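Local coordinates for protein transcriptional regulator, LysR family (Vibrio cholerae, PDB 3SZP) that activates virulence genes in Vibrio cholerae as a LysR-family transcription factor, probably by binding DNA near its target promoters through a winged helix-turn-helix domain, at residues L6-F9 and R10-E14; T25-P28 and V29-T33; Q37-E40 and D41-L45. One frame throughout, in Å; residues are numbered along the deposited sequence.

Contact 1: residues L6-F9 and R10-E14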
ATOM      1  N   LEU A   6     -23.382  -9.109   5.270  1.00 29.00           N
ATOM      2  CA  LEU A   6     -22.591 -10.067   6.040  1.00 30.14           C
ATOM      3  C   LEU A   6     -22.088 -11.164   5.108  1.00 30.73           C
ATOM      4  O   LEU A   6     -20.920 -11.547   5.153  1.00 31.60           O
ATOM      5  CB  LEU A   6     -23.440 -10.679   7.160  1.00 31.71           C
ATOM      6  CG  LEU A   6     -22.729 -11.693   8.053  1.00 34.34           C
ATOM      7  CD1 LEU A   6     -21.525 -11.047   8.759  1.00 34.91           C
ATOM      8  CD2 LEU A   6     -23.688 -12.277   9.082  1.00 36.16           C
ATOM      9  N   ASN A   7     -22.977 -11.660   4.254  1.00 30.48           N
ATOM     10  CA  ASN A   7     -22.592 -12.655   3.263  1.00 31.39           C
ATOM     11  C   ASN A   7     -21.573 -12.118   2.293  1.00 31.17           C
ATOM     12  O   ASN A   7     -20.670 -12.843   1.878  1.00 32.68           O
ATOM     13  CB  ASN A   7     -23.792 -13.137   2.448  1.00 30.82           C
ATOM     14  CG  ASN A   7     -23.467 -14.370   1.630  1.00 32.18           C
ATOM     15  OD1 ASN A   7     -22.848 -15.308   2.133  1.00 33.83           O
ATOM     16  ND2 ASN A   7     -23.872 -14.374   0.365  1.00 31.92           N
ATOM     17  N   LEU A   8     -21.741 -10.853   1.914  1.00 24.46           N
ATOM     18  CA  LEU A   8     -20.826 -10.211   0.974  1.00 25.03           C
ATOM     19  C   LEU A   8     -19.453 -10.090   1.627  1.00 25.55           C
ATOM     20  O   LEU A   8     -18.428 -10.279   0.981  1.00 27.13           O
ATOM     21  CB  LEU A   8     -21.318  -8.821   0.558  1.00 24.70           C
ATOM     22  CG  LEU A   8     -20.278  -8.076  -0.313  1.00 26.41           C
ATOM     23  CD1 LEU A   8     -20.042  -8.857  -1.611  1.00 27.98           C
ATOM     24  CD2 LEU A   8     -20.692  -6.636  -0.633  1.00 27.38           C
ATOM     25  N   PHE A   9     -19.454  -9.775   2.919  1.00 25.42           N
ATOM     26  CA  PHE A   9     -18.222  -9.701   3.698  1.00 25.97           C
ATOM     27  C   PHE A   9     -17.515 -11.046   3.664  1.00 28.20           C
ATOM     28  O   PHE A   9     -16.323 -11.119   3.388  1.00 29.57           O
ATOM     29  CB  PHE A   9     -18.541  -9.289   5.137  1.00 25.27           C
ATOM     30  CG  PHE A   9     -17.493  -9.694   6.142  1.00 26.52           C
ATOM     31  CD1 PHE A   9     -16.264  -9.033   6.203  1.00 26.46           C
ATOM     32  CD2 PHE A   9     -17.744 -10.717   7.047  1.00 28.34           C
ATOM     33  CE1 PHE A   9     -15.307  -9.395   7.150  1.00 27.57           C
ATOM     34  CE2 PHE A   9     -16.791 -11.070   8.011  1.00 29.88           C
ATOM     35  CZ  PHE A   9     -15.568 -10.416   8.052  1.00 29.13           C
ATOM     36  N   ARG A  10     -18.258 -12.117   3.918  1.00 31.18           N
ATOM     37  CA  ARG A  10     -17.695 -13.454   3.802  1.00 33.85           C
ATOM     38  C   ARG A  10     -17.036 -13.694   2.436  1.00 34.96           C
ATOM     39  O   ARG A  10     -15.939 -14.251   2.369  1.00 36.81           O
ATOM     40  CB  ARG A  10     -18.769 -14.511   4.052  1.00 34.70           C
ATOM     41  CG  ARG A  10     -18.295 -15.940   3.791  1.00 37.00           C
ATOM     42  CD  ARG A  10     -19.423 -16.953   3.955  1.00 37.75           C
ATOM     43  NE  ARG A  10     -20.442 -16.852   2.909  1.00 36.09           N
ATOM     44  CZ  ARG A  10     -20.500 -17.638   1.831  1.00 36.43           C
ATOM     45  NH1 ARG A  10     -19.581 -18.576   1.630  1.00 38.07           N
ATOM     46  NH2 ARG A  10     -21.473 -17.478   0.939  1.00 34.94           N
ATOM     47  N   LEU A  11     -17.700 -13.279   1.355  1.00 31.26           N
ATOM     48  CA  LEU A  11     -17.195 -13.531   0.005  1.00 32.85           C
ATOM     49  C   LEU A  11     -15.932 -12.726  -0.259  1.00 34.21           C
ATOM     50  O   LEU A  11     -15.018 -13.180  -0.956  1.00 36.47           O
ATOM     51  CB  LEU A  11     -18.246 -13.188  -1.060  1.00 31.67           C
ATOM     52  CG  LEU A  11     -19.551 -13.979  -1.138  1.00 30.68           C
ATOM     53  CD1 LEU A  11     -20.387 -13.500  -2.330  1.00 29.80           C
ATOM     54  CD2 LEU A  11     -19.292 -15.473  -1.236  1.00 32.27           C
ATOM     55  N   VAL A  12     -15.900 -11.511   0.277  1.00 26.84           N
ATOM     56  CA  VAL A  12     -14.725 -10.665   0.140  1.00 27.76           C
ATOM     57  C   VAL A  12     -13.513 -11.344   0.779  1.00 29.10           C
ATOM     58  O   VAL A  12     -12.432 -11.352   0.209  1.00 31.21           O
ATOM     59  CB  VAL A  12     -14.963  -9.283   0.765  1.00 25.30           C
ATOM     60  CG1 VAL A  12     -13.639  -8.575   1.022  1.00 25.67           C
ATOM     61  CG2 VAL A  12     -15.896  -8.434  -0.140  1.00 25.24           C
ATOM     62  N   VAL A  13     -13.711 -11.926   1.957  1.00 32.17           N
ATOM     63  CA  VAL A  13     -12.627 -12.609   2.652  1.00 33.22           C
ATOM     64  C   VAL A  13     -12.149 -13.812   1.849  1.00 35.78           C
ATOM     65  O   VAL A  13     -10.955 -14.035   1.710  1.00 37.21           O
ATOM     66  CB  VAL A  13     -13.057 -13.079   4.069  1.00 32.33           C
ATOM     67  CG1 VAL A  13     -11.940 -13.866   4.735  1.00 33.37           C
ATOM     68  CG2 VAL A  13     -13.447 -11.894   4.923  1.00 29.97           C
ATOM     69  N   GLU A  14     -13.090 -14.576   1.308  1.00 53.88           N
ATOM     70  CA  GLU A  14     -12.744 -15.754   0.524  1.00 55.29           C
ATOM     71  C   GLU A  14     -11.957 -15.424  -0.741  1.00 57.18           C
ATOM     72  O   GLU A  14     -11.004 -16.121  -1.088  1.00 58.66           O
ATOM     73  CB  GLU A  14     -13.997 -16.542   0.174  1.00 54.35           C
ATOM     74  CG  GLU A  14     -14.610 -17.215   1.375  1.00 53.59           C
ATOM     75  CD  GLU A  14     -15.928 -17.873   1.052  1.00 52.99           C
ATOM     76  OE1 GLU A  14     -16.365 -17.802  -0.130  1.00 52.73           O
ATOM     77  OE2 GLU A  14     -16.530 -18.462   1.988  1.00 52.99           O
TER
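Arg10 reaches back one helical turn to Asn7 and holds its amide oxygen from the side. Both NE and NH2 donate to Asn7 OD1, NE at 3.0 Å and NH2 at 2.8 Å, and the oxygen lies almost exactly in the guanidinium plane. The two flat groups are close to coplanar, 26° apart. NH2 meets OD1 in the carbonyl plane, on a lone pair, whereas NE comes in tilted from it. The Arg10 chain runs extended to CG and CD and then bends at chi3 (69°), which turns the guanidinium alongside Asn7 instead of straight out from the helix. On its remaining side NH1 forms a weak, bent hydrogen bond with Glu14 OE2 at 3.1 Å, part of a salt bridge one turn further on. Leu11 follows, its CD2 lying over one face of the same guanidinium, displaced toward NH2, while its backbone N donates to Asn7 O at 3.0 Å. Val12 donates to Leu8 O at 2.9 Å, and its CG2 packs loosely against Leu8 CG. Val13 closes the series with an N-H bond to Phe9 O and a CH-pi contact: CG2 sits over one face of the Phe9 ring, 4.2 Å from the centroid and displaced toward the CE1 rim. The Phe9 and Val13 side chains lie side by side and point the same way. Leu8, Phe9 and Val12 face helices 18-25 and 29-43, while Arg10 and Val13 face helix 59-83, Arg10 packing on Ser69, Leu72 and Glu73. The two bonds to Asn7 OD1 set the rotation of the guanidinium, and the weak bond to Glu14 adds to this; Arg10 is a buried residue, and the nearby carboxylate probably stabilises its positive charge.

Contact 2: residues T25-P28 and V29-T33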
ATOM      1  N   THR A  25     -19.038 -11.581  -8.652  1.00 37.22           N
ATOM      2  CA  THR A  25     -20.426 -11.242  -8.338  1.00 35.39           C
ATOM      3  C   THR A  25     -21.055 -10.219  -9.291  1.00 35.50           C
ATOM      4  O   THR A  25     -22.273 -10.001  -9.252  1.00 34.35           O
ATOM      5  CB  THR A  25     -20.514 -10.595  -6.953  1.00 34.52           C
ATOM      6  OG1 THR A  25     -19.791  -9.358  -6.980  1.00 35.90           O
ATOM      7  CG2 THR A  25     -19.932 -11.517  -5.868  1.00 34.17           C
ATOM      8  N   MET A  26     -20.235  -9.575 -10.116  1.00 36.57           N
ATOM      9  CA  MET A  26     -20.693  -8.446 -10.929  1.00 36.60           C
ATOM     10  C   MET A  26     -21.241  -7.287 -10.082  1.00 36.13           C
ATOM     11  O   MET A  26     -22.098  -6.517 -10.533  1.00 35.59           O
ATOM     12  CB  MET A  26     -21.715  -8.880 -11.991  1.00 35.70           C
ATOM     13  CG  MET A  26     -21.231  -9.960 -12.957  1.00 36.08           C
ATOM     14  SD  MET A  26     -22.255 -10.070 -14.472  1.00 35.35           S
ATOM     15  CE  MET A  26     -21.837 -11.743 -15.026  1.00 35.48           C
ATOM     16  N   ILE A  27     -20.748  -7.168  -8.848  1.00 35.62           N
ATOM     17  CA  ILE A  27     -21.036  -5.988  -8.033  1.00 35.37           C
ATOM     18  C   ILE A  27     -19.867  -5.024  -8.164  1.00 36.96           C
ATOM     19  O   ILE A  27     -18.742  -5.403  -7.862  1.00 38.09           O
ATOM     20  CB  ILE A  27     -21.205  -6.331  -6.531  1.00 34.18           C
ATOM     21  CG1 ILE A  27     -22.242  -7.451  -6.341  1.00 32.40           C
ATOM     22  CG2 ILE A  27     -21.620  -5.088  -5.782  1.00 33.88           C
ATOM     23  CD1 ILE A  27     -22.490  -7.879  -4.867  1.00 30.63           C
ATOM     24  N   PRO A  28     -20.120  -3.780  -8.617  1.00 30.39           N
ATOM     25  CA  PRO A  28     -19.002  -2.828  -8.719  1.00 31.41           C
ATOM     26  C   PRO A  28     -18.292  -2.677  -7.383  1.00 31.89           C
ATOM     27  O   PRO A  28     -18.925  -2.770  -6.319  1.00 31.14           O
ATOM     28  CB  PRO A  28     -19.685  -1.505  -9.099  1.00 30.66           C
ATOM     29  CG  PRO A  28     -20.960  -1.944  -9.785  1.00 29.60           C
ATOM     30  CD  PRO A  28     -21.395  -3.186  -9.049  1.00 29.22           C
ATOM     31  N   VAL A  29     -16.987  -2.440  -7.453  1.00 33.69           N
ATOM     32  CA  VAL A  29     -16.189  -2.203  -6.259  1.00 33.87           C
ATOM     33  C   VAL A  29     -16.807  -1.114  -5.386  1.00 33.14           C
ATOM     34  O   VAL A  29     -16.940  -1.294  -4.187  1.00 32.83           O
ATOM     35  CB  VAL A  29     -14.729  -1.862  -6.617  1.00 34.40           C
ATOM     36  CG1 VAL A  29     -13.981  -1.325  -5.399  1.00 33.70           C
ATOM     37  CG2 VAL A  29     -14.039  -3.101  -7.197  1.00 35.34           C
ATOM     38  N   ALA A  30     -17.204   0.001  -5.988  1.00 32.14           N
ATOM     39  CA  ALA A  30     -17.748   1.113  -5.201  1.00 31.56           C
ATOM     40  C   ALA A  30     -18.957   0.668  -4.382  1.00 30.74           C
ATOM     41  O   ALA A  30     -19.132   1.076  -3.234  1.00 30.45           O
ATOM     42  CB  ALA A  30     -18.105   2.302  -6.104  1.00 31.12           C
ATOM     43  N   THR A  31     -19.798  -0.171  -4.979  1.00 36.49           N
ATOM     44  CA  THR A  31     -20.969  -0.682  -4.274  1.00 35.33           C
ATOM     45  C   THR A  31     -20.585  -1.692  -3.172  1.00 35.14           C
ATOM     46  O   THR A  31     -21.179  -1.703  -2.094  1.00 34.05           O
ATOM     47  CB  THR A  31     -22.000  -1.285  -5.267  1.00 34.60           C
ATOM     48  OG1 THR A  31     -22.487  -0.240  -6.126  1.00 34.28           O
ATOM     49  CG2 THR A  31     -23.170  -1.932  -4.529  1.00 33.26           C
ATOM     50  N   ILE A  32     -19.586  -2.528  -3.449  1.00 30.95           N
ATOM     51  CA  ILE A  32     -19.035  -3.422  -2.436  1.00 30.50           C
ATOM     52  C   ILE A  32     -18.499  -2.629  -1.245  1.00 31.03           C
ATOM     53  O   ILE A  32     -18.742  -2.986  -0.091  1.00 29.10           O
ATOM     54  CB  ILE A  32     -17.884  -4.306  -2.969  1.00 31.91           C
ATOM     55  CG1 ILE A  32     -18.393  -5.286  -4.025  1.00 31.35           C
ATOM     56  CG2 ILE A  32     -17.194  -5.057  -1.794  1.00 29.98           C
ATOM     57  CD1 ILE A  32     -17.296  -6.229  -4.569  1.00 32.90           C
ATOM     58  N   THR A  33     -17.760  -1.564  -1.531  1.00 36.09           N
ATOM     59  CA  THR A  33     -17.205  -0.727  -0.489  1.00 36.12           C
ATOM     60  C   THR A  33     -18.305  -0.119   0.357  1.00 35.57           C
ATOM     61  O   THR A  33     -18.205  -0.051   1.583  1.00 35.43           O
ATOM     62  CB  THR A  33     -16.391   0.417  -1.090  1.00 36.40           C
ATOM     63  OG1 THR A  33     -15.238  -0.121  -1.743  1.00 36.09           O
ATOM     64  CG2 THR A  33     -15.931   1.373   0.013  1.00 36.19           C
TER
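With chi1 at -53°, Ile27 places CG2 anti to its backbone N and sends this methyl, rather than the longer CG1 branch, against the first turn of helix 29-43. There CG2 meets two side chains at once: Ile32 CG1 at 3.7 Å and Thr31 CG2 also at 3.7 Å. Both partners cross Ile27 at about a right angle. In Thr31 (chi1 -64°) the methyl is the branch turned to Ile27, and the hydroxyl lies on the backbone N side. Pro28 occupies the N-cap position, and its carbonyl starts the helical bonding: Ile32 N donates to Pro28 O at 3.0 Å with a nearly straight N-H...O angle of 165°. Ile32 CG1 rests against the same oxygen at 3.4 Å. One residue on, Val29 O accepts from Thr33 twice, from the backbone N at 2.8 Å and from OG1 at 3.2 Å, the hydroxyl approaching from above the carbonyl plane. Before the proline the chain is folded by an ST turn, in which Thr25 OG1 accepts from Ile27 N at 3.0 Å, and Met26 takes a positive phi as helix 18-25 ends. Residues 25-28 form the turn of the helix-turn-helix, and helix 29-43 is its second helix, probably the recognition helix as in other LysR-type regulators. Ile27 O is bonded by Ser22 OG of helix 18-25, Ile32 packs on Leu8 and Val12 of helix 3-15, and Met26 touches Glu123 and Met125 of strand 120-127.

Contact 3: residues Q37-E40 and D41-L45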
ATOM      1  N   GLN A  37     -19.151  -0.881   4.339  1.00 34.17           N
ATOM      2  CA  GLN A  37     -19.292   0.243   5.248  1.00 35.07           C
ATOM      3  C   GLN A  37     -20.609   0.173   6.004  1.00 33.28           C
ATOM      4  O   GLN A  37     -20.644   0.387   7.217  1.00 33.02           O
ATOM      5  CB  GLN A  37     -19.237   1.572   4.505  1.00 36.58           C
ATOM      6  CG  GLN A  37     -19.391   2.766   5.448  1.00 36.66           C
ATOM      7  CD  GLN A  37     -18.184   2.938   6.365  1.00 38.31           C
ATOM      8  OE1 GLN A  37     -18.225   2.601   7.552  1.00 37.50           O
ATOM      9  NE2 GLN A  37     -17.095   3.459   5.808  1.00 39.93           N
ATOM     10  N   ALA A  38     -21.687  -0.118   5.280  1.00 31.08           N
ATOM     11  CA  ALA A  38     -23.004  -0.180   5.880  1.00 29.99           C
ATOM     12  C   ALA A  38     -23.028  -1.292   6.914  1.00 28.54           C
ATOM     13  O   ALA A  38     -23.587  -1.118   7.983  1.00 28.35           O
ATOM     14  CB  ALA A  38     -24.088  -0.415   4.819  1.00 29.34           C
ATOM     15  N   LEU A  39     -22.436  -2.440   6.589  1.00 28.58           N
ATOM     16  CA  LEU A  39     -22.368  -3.537   7.549  1.00 27.46           C
ATOM     17  C   LEU A  39     -21.664  -3.077   8.849  1.00 28.28           C
ATOM     18  O   LEU A  39     -22.198  -3.230   9.944  1.00 28.62           O
ATOM     19  CB  LEU A  39     -21.644  -4.734   6.934  1.00 26.19           C
ATOM     20  CG  LEU A  39     -21.328  -5.922   7.852  1.00 25.84           C
ATOM     21  CD1 LEU A  39     -22.609  -6.490   8.447  1.00 26.45           C
ATOM     22  CD2 LEU A  39     -20.553  -7.010   7.089  1.00 25.14           C
ATOM     23  N   GLU A  40     -20.482  -2.487   8.700  1.00 26.73           N
ATOM     24  CA  GLU A  40     -19.707  -1.982   9.830  1.00 27.66           C
ATOM     25  C   GLU A  40     -20.478  -0.945  10.652  1.00 28.57           C
ATOM     26  O   GLU A  40     -20.486  -1.019  11.877  1.00 28.53           O
ATOM     27  CB  GLU A  40     -18.346  -1.435   9.355  1.00 28.84           C
ATOM     28  CG  GLU A  40     -17.463  -2.522   8.743  1.00 27.11           C
ATOM     29  CD  GLU A  40     -16.076  -2.032   8.350  1.00 27.73           C
ATOM     30  OE1 GLU A  40     -15.918  -0.825   8.098  1.00 29.79           O
ATOM     31  OE2 GLU A  40     -15.132  -2.857   8.315  1.00 26.45           O
ATOM     32  N   ASP A  41     -21.124  -0.001   9.969  1.00 31.88           N
ATOM     33  CA  ASP A  41     -21.995   0.993  10.604  1.00 31.41           C
ATOM     34  C   ASP A  41     -23.132   0.343  11.388  1.00 30.49           C
ATOM     35  O   ASP A  41     -23.496   0.824  12.463  1.00 30.26           O
ATOM     36  CB  ASP A  41     -22.589   1.968   9.568  1.00 31.39           C
ATOM     37  CG  ASP A  41     -21.573   2.987   9.057  1.00 32.69           C
ATOM     38  OD1 ASP A  41     -20.533   3.187   9.712  1.00 33.80           O
ATOM     39  OD2 ASP A  41     -21.817   3.597   7.999  1.00 32.78           O
ATOM     40  N   SER A  42     -23.686  -0.757  10.878  1.00 32.52           N
ATOM     41  CA  SER A  42     -24.781  -1.407  11.607  1.00 32.80           C
ATOM     42  C   SER A  42     -24.296  -2.150  12.853  1.00 33.54           C
ATOM     43  O   SER A  42     -25.045  -2.294  13.813  1.00 34.77           O
ATOM     44  CB  SER A  42     -25.590  -2.341  10.708  1.00 32.61           C
ATOM     45  OG  SER A  42     -24.980  -3.615  10.615  1.00 32.40           O
ATOM     46  N   LEU A  43     -23.050  -2.626  12.832  1.00 28.33           N
ATOM     47  CA  LEU A  43     -22.478  -3.347  13.977  1.00 29.03           C
ATOM     48  C   LEU A  43     -21.706  -2.412  14.898  1.00 28.64           C
ATOM     49  O   LEU A  43     -21.315  -2.796  15.998  1.00 28.84           O
ATOM     50  CB  LEU A  43     -21.518  -4.437  13.488  1.00 28.75           C
ATOM     51  CG  LEU A  43     -22.083  -5.467  12.503  1.00 28.74           C
ATOM     52  CD1 LEU A  43     -20.979  -6.340  11.949  1.00 28.03           C
ATOM     53  CD2 LEU A  43     -23.138  -6.326  13.186  1.00 31.33           C
ATOM     54  N   ASN A  44     -21.457  -1.193  14.425  1.00 27.39           N
ATOM     55  CA  ASN A  44     -20.507  -0.304  15.079  1.00 27.39           C
ATOM     56  C   ASN A  44     -19.196  -1.016  15.322  1.00 27.72           C
ATOM     57  O   ASN A  44     -18.625  -0.916  16.391  1.00 27.68           O
ATOM     58  CB  ASN A  44     -21.081   0.211  16.392  1.00 26.84           C
ATOM     59  CG  ASN A  44     -22.216   1.175  16.170  1.00 26.49           C
ATOM     60  OD1 ASN A  44     -22.159   2.019  15.275  1.00 26.58           O
ATOM     61  ND2 ASN A  44     -23.264   1.052  16.973  1.00 26.50           N
ATOM     62  N   LEU A  45     -18.747  -1.762  14.322  1.00 25.72           N
ATOM     63  CA  LEU A  45     -17.504  -2.516  14.407  1.00 25.64           C
ATOM     64  C   LEU A  45     -16.762  -2.476  13.090  1.00 25.65           C
ATOM     65  O   LEU A  45     -17.347  -2.722  12.040  1.00 25.02           O
ATOM     66  CB  LEU A  45     -17.772  -3.975  14.764  1.00 25.16           C
ATOM     67  CG  LEU A  45     -18.099  -4.290  16.219  1.00 25.38           C
ATOM     68  CD1 LEU A  45     -18.509  -5.755  16.345  1.00 26.17           C
ATOM     69  CD2 LEU A  45     -16.923  -3.980  17.117  1.00 25.16           C
TER
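Gln37 and Asp41 meet one turn apart near the C-terminal end of helix 29-43, their side chains crossing obliquely with the methylene Gln37 CG 3.6 Å from Asp41 OD2. Between their backbones Asp41 N donates to Gln37 O at 2.8 Å, an almost straight bond with an N-H...O angle of 169°. Ala38 contributes only its backbone, its carbonyl oxygen accepting from Ser42 N. Leu39 takes part through both backbone and side chain. Its carbonyl oxygen takes the regular helical bond from Leu43 N at 3.1 Å and a second bond from the Ser42 hydroxyl at 2.9 Å between OG and O. Ser42 OG stands between its own backbone N and carbonyl carbon (chi1 84°), a rotation that folds the hydroxyl back toward the preceding turn; the Ser42 N bond to the same oxygen is weak. On the apolar side Leu39 CD1 touches Leu43 CD1 at 3.9 Å. Glu40 O accepts from Leu45 N, five residues on, at 3.1 Å, and weakly from Leu43 N. With the positive phi of Asn44 this is consistent with a Schellman motif, its inner bond, Asn44 N to Asp41 O, weak. Leu45 returns so that its carbonyl oxygen lies 3.1 Å from Glu40 CB. Beyond CG the Glu40 chain is extended, and its OE2 is held by the backbone N-H groups of Leu47 and Leu48, which ties the helix to the chain that follows it. Around this end, Leu39 packs on Asp5 and Phe9 of helix 3-15, and Leu43 and Leu45 lie on Phe64 of helix 59-83. Asn44 O is also bonded by Arg87 NH2 of the second subunit, so the end of the helix lies at a subunit interface.

How the contacts relate
The three contacts follow one another along the chain within the N-terminal helix-turn-helix domain. Contact 1 lies on helix 3-15, contact 2 spans the turn into helix 29-43, and contact 3 lies at the far end of that helix. Between centres, contact 2 is about 12 Å from contact 1, contact 3 is about 14 Å from contact 1, and contact 3 is about 17 Å from contact 2. Helix 3-15 packs on the residues of contact 2 and of contact 3: Leu11 CD1 lies 4.1 Å from Thr25 CG2, and Leu6 CA 3.8 Å from Leu39 CD2. Contacts 1 and 3 also touch the second subunit, whereas contact 2 touches a third. Helix 29-43, probably the DNA-reading helix, is thus backed by helix 3-15 near both ends.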